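Local coordinates for uncharacterized protein (Bacteroides ovatus, PDB 4DQA), which is of unknown function but probably binds carbohydrate, pairing an N-terminal beta-sandwich-like domain with a concanavalin A-like lectin domain, at residues T64-L76 with A105-S117. Residues are numbered along the deposited sequence; the frame is centred on the assembly and turned at random. Where two conformers were deposited one is given.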
# COMPACT_ATOMS: atom_id res chain seq x y z
N THR A 64 2.12 -16.84 -2.53
CA THR A 64 2.58 -15.83 -1.58
C THR A 64 3.42 -14.82 -2.32
O THR A 64 3.63 -14.91 -3.54
CB THR A 64 3.36 -16.43 -0.42
OG1 THR A 64 4.33 -17.36 -0.92
CG2 THR A 64 2.44 -17.19 0.47
N ASN A 65 3.90 -13.84 -1.57
CA ASN A 65 4.55 -12.70 -2.19
C ASN A 65 5.83 -12.33 -1.47
O ASN A 65 6.23 -11.16 -1.41
CB ASN A 65 3.61 -11.50 -2.24
CG ASN A 65 3.55 -10.87 -3.61
OD1 ASN A 65 2.48 -10.75 -4.21
ND2 ASN A 65 4.71 -10.47 -4.12
N TYR A 66 6.52 -13.33 -0.94
CA TYR A 66 7.76 -13.05 -0.22
C TYR A 66 8.88 -12.52 -1.11
O TYR A 66 9.10 -13.00 -2.23
CB TYR A 66 8.25 -14.28 0.55
CG TYR A 66 7.29 -14.71 1.64
CD1 TYR A 66 7.18 -13.98 2.83
CD2 TYR A 66 6.48 -15.81 1.47
CE1 TYR A 66 6.30 -14.37 3.81
CE2 TYR A 66 5.59 -16.20 2.45
CZ TYR A 66 5.50 -15.48 3.61
OH TYR A 66 4.62 -15.87 4.59
N GLU A 67 9.58 -11.52 -0.59
CA GLU A 67 10.75 -10.94 -1.22
C GLU A 67 12.02 -11.50 -0.58
O GLU A 67 12.12 -11.55 0.63
CB GLU A 67 10.73 -9.43 -1.03
CG GLU A 67 9.85 -8.68 -2.02
CD GLU A 67 10.68 -8.01 -3.09
OE1 GLU A 67 11.25 -8.74 -3.93
OE2 GLU A 67 10.79 -6.77 -3.08
N MSE A 68 12.99 -11.88 -1.39
CA MSE A 68 14.25 -12.36 -0.90
C MSE A 68 15.07 -11.23 -0.29
O MSE A 68 15.15 -10.14 -0.83
CB MSE A 68 14.96 -12.95 -2.11
CG MSE A 68 16.32 -13.40 -1.84
SE MSE A 68 16.35 -15.29 -1.55
CE MSE A 68 18.16 -15.33 -1.34
N LEU A 69 15.67 -11.48 0.87
CA LEU A 69 16.60 -10.53 1.46
C LEU A 69 17.89 -10.58 0.65
O LEU A 69 18.19 -11.59 0.03
CB LEU A 69 16.90 -10.93 2.90
CG LEU A 69 15.82 -10.68 3.94
CD1 LEU A 69 16.24 -11.25 5.27
CD2 LEU A 69 15.56 -9.21 4.06
N ASP A 70 18.65 -9.48 0.68
CA ASP A 70 19.97 -9.44 0.05
C ASP A 70 21.02 -10.16 0.89
O ASP A 70 21.13 -9.94 2.08
CB ASP A 70 20.41 -7.99 -0.17
CG ASP A 70 19.66 -7.32 -1.30
OD1 ASP A 70 19.14 -8.04 -2.19
OD2 ASP A 70 19.59 -6.07 -1.30
N VAL A 71 21.81 -11.00 0.24
CA VAL A 71 22.84 -11.78 0.89
C VAL A 71 23.86 -10.88 1.57
O VAL A 71 24.51 -11.30 2.52
CB VAL A 71 23.58 -12.66 -0.14
CG1 VAL A 71 24.71 -13.45 0.50
CG2 VAL A 71 22.59 -13.59 -0.82
N SER A 72 24.00 -9.66 1.08
CA SER A 72 24.97 -8.74 1.64
C SER A 72 24.60 -8.35 3.06
O SER A 72 25.44 -7.88 3.82
CB SER A 72 25.12 -7.48 0.78
OG SER A 72 23.95 -6.67 0.81
N GLN A 73 23.35 -8.55 3.44
CA GLN A 73 22.93 -8.18 4.79
C GLN A 73 22.90 -9.40 5.73
O GLN A 73 22.42 -9.31 6.86
CB GLN A 73 21.58 -7.43 4.76
CG GLN A 73 20.38 -8.26 4.35
CD GLN A 73 19.18 -7.41 3.87
OE1 GLN A 73 18.67 -7.61 2.76
NE2 GLN A 73 18.73 -6.50 4.72
N VAL A 74 23.45 -10.51 5.28
CA VAL A 74 23.50 -11.74 6.07
C VAL A 74 24.94 -12.10 6.45
O VAL A 74 25.82 -12.16 5.59
CB VAL A 74 22.93 -12.92 5.27
CG1 VAL A 74 23.03 -14.19 6.05
CG2 VAL A 74 21.48 -12.64 4.90
N LYS A 75 25.17 -12.30 7.74
CA LYS A 75 26.46 -12.78 8.22
C LYS A 75 26.27 -13.99 9.12
O LYS A 75 25.40 -14.01 9.97
CB LYS A 75 27.21 -11.67 8.97
CG LYS A 75 27.70 -10.56 8.05
N LEU A 76 27.08 -15.02 8.91
CA LEU A 76 27.01 -16.23 9.72
C LEU A 76 28.19 -16.19 10.67
O LEU A 76 29.30 -15.78 10.28
CB LEU A 76 27.11 -17.49 8.87
CG LEU A 76 26.16 -17.63 7.68
CD1 LEU A 76 26.29 -19.01 7.08
CD2 LEU A 76 24.77 -17.40 8.10
N ALA A 105 8.68 -1.04 4.12
CA ALA A 105 7.55 -1.54 4.89
C ALA A 105 6.44 -1.95 3.94
O ALA A 105 6.36 -1.46 2.81
CB ALA A 105 7.06 -0.49 5.87
N GLY A 106 5.59 -2.88 4.37
CA GLY A 106 4.47 -3.31 3.56
C GLY A 106 4.86 -4.45 2.65
O GLY A 106 4.19 -4.75 1.69
N ASN A 107 5.97 -5.09 2.98
CA ASN A 107 6.40 -6.27 2.26
C ASN A 107 6.75 -7.32 3.27
O ASN A 107 7.05 -7.03 4.42
CB ASN A 107 7.65 -5.96 1.43
CG ASN A 107 7.35 -5.07 0.28
OD1 ASN A 107 6.81 -5.51 -0.73
ND2 ASN A 107 7.68 -3.80 0.42
N SER A 108 6.70 -8.56 2.82
CA SER A 108 7.15 -9.64 3.66
C SER A 108 8.39 -10.24 3.00
O SER A 108 8.46 -10.34 1.79
CB SER A 108 6.03 -10.65 3.91
OG SER A 108 4.99 -10.06 4.69
N TYR A 109 9.38 -10.55 3.82
CA TYR A 109 10.69 -10.95 3.32
C TYR A 109 11.03 -12.35 3.79
O TYR A 109 10.47 -12.84 4.78
CB TYR A 109 11.76 -9.98 3.84
CG TYR A 109 11.56 -8.58 3.34
CD1 TYR A 109 12.11 -8.17 2.12
CD2 TYR A 109 10.79 -7.68 4.04
CE1 TYR A 109 11.91 -6.88 1.66
CE2 TYR A 109 10.59 -6.40 3.59
CZ TYR A 109 11.14 -6.02 2.38
OH TYR A 109 10.93 -4.75 1.92
N VAL A 110 11.94 -12.99 3.08
CA VAL A 110 12.36 -14.33 3.46
C VAL A 110 13.85 -14.48 3.25
O VAL A 110 14.44 -13.93 2.32
CB VAL A 110 11.57 -15.40 2.66
CG1 VAL A 110 11.77 -15.20 1.16
CG2 VAL A 110 11.96 -16.82 3.09
N LEU A 111 14.44 -15.26 4.14
CA LEU A 111 15.82 -15.70 4.00
C LEU A 111 15.79 -17.22 4.02
O LEU A 111 15.52 -17.82 5.06
CB LEU A 111 16.68 -15.17 5.15
CG LEU A 111 18.13 -15.65 5.14
CD1 LEU A 111 18.84 -15.13 3.93
CD2 LEU A 111 18.86 -15.22 6.41
N PRO A 112 16.07 -17.86 2.88
CA PRO A 112 16.09 -19.32 2.82
C PRO A 112 17.51 -19.80 3.01
O PRO A 112 18.38 -19.34 2.27
CB PRO A 112 15.59 -19.62 1.41
CG PRO A 112 16.04 -18.45 0.59
CD PRO A 112 16.10 -17.26 1.53
N MSE A 113 17.74 -20.64 4.01
CA MSE A 113 19.08 -21.17 4.26
C MSE A 113 19.15 -22.65 3.88
O MSE A 113 18.31 -23.44 4.28
CB MSE A 113 19.41 -21.05 5.74
CG MSE A 113 19.37 -19.64 6.30
SE MSE A 113 20.75 -18.51 5.50
CE MSE A 113 22.23 -19.67 5.57
N ARG A 114 20.18 -23.00 3.13
CA ARG A 114 20.42 -24.37 2.73
C ARG A 114 21.45 -24.99 3.63
O ARG A 114 22.41 -24.33 4.02
CB ARG A 114 20.94 -24.40 1.30
CG ARG A 114 21.14 -25.80 0.76
CD ARG A 114 21.39 -25.76 -0.72
NE ARG A 114 20.20 -25.45 -1.52
CZ ARG A 114 19.37 -26.36 -2.01
NH1 ARG A 114 19.56 -27.65 -1.75
NH2 ARG A 114 18.34 -25.98 -2.77
N VAL A 115 21.26 -26.26 3.95
CA VAL A 115 22.29 -27.03 4.64
C VAL A 115 22.94 -28.00 3.66
O VAL A 115 22.29 -28.55 2.75
CB VAL A 115 21.74 -27.77 5.91
CG1 VAL A 115 20.67 -28.79 5.53
CG2 VAL A 115 22.87 -28.44 6.69
N HIS A 116 24.24 -28.22 3.86
CA HIS A 116 25.08 -29.10 3.07
C HIS A 116 25.84 -29.99 4.06
O HIS A 116 25.98 -29.66 5.24
CB HIS A 116 26.14 -28.29 2.31
CG HIS A 116 25.61 -27.14 1.52
ND1 HIS A 116 25.07 -27.27 0.26
CD2 HIS A 116 25.55 -25.82 1.82
CE1 HIS A 116 24.68 -26.09 -0.17
NE2 HIS A 116 24.98 -25.19 0.74
N SER A 117 26.38 -31.11 3.57
CA SER A 117 27.25 -31.91 4.41
C SER A 117 28.35 -32.55 3.58
O SER A 117 28.09 -33.05 2.49
CB SER A 117 26.46 -33.03 5.12
OG SER A 117 27.31 -33.84 5.93
O HOH W 1 5.71 -8.93 0.23
O HOH W 2 11.49 -4.22 -1.25
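Glu67 and Tyr109 lie side by side where two parallel strands meet, and three backbone hydrogen bonds join strand 67-68 to 107-117. Glu67 N donates to Ser108 O (2.9 Å), Glu67 O accepts from Val110 N, and Leu69, just beyond the short strand, gives its N-H to Val110 O. Pro112 has no N-H to offer Leu69 O, which fits the pairing stopping there. Water 1 extends it the other way, giving a hydrogen to Asn65 O and accepting one from Ser108 N.

On one face apolar groups meet. Selenomethionine Met68 bends at chi2 (98°) and crosses Pro112, whose ring CD offers SE an apolar surface at 3.7 Å. Tyr66 CB rests on Val110 CG1, and its ring CD1 lies 3.7 Å from CB of Ser108, small enough to admit the ring. Val55 of helix 52-62 touches Met68, Val110 and Pro112.

In this E-set-like domain the chain then leaves the sheet of 107-117 for that containing 74-76. Between the layers, branched Leu69 lays CD2 on Tyr109 CB and CD1 on Leu111 CB (both 3.9 Å), while Val74 CG2 meets Leu111 CD1 tip to tip at 3.8 Å.

Glu67 sets its methylene CB 3.7 Å from Tyr109 CD1, its carboxylate reaching water. Water 2 gives long hydrogen bonds to Glu67 OE2 and Tyr109 OH; the hydroxyl's stronger partner is Lys104 O.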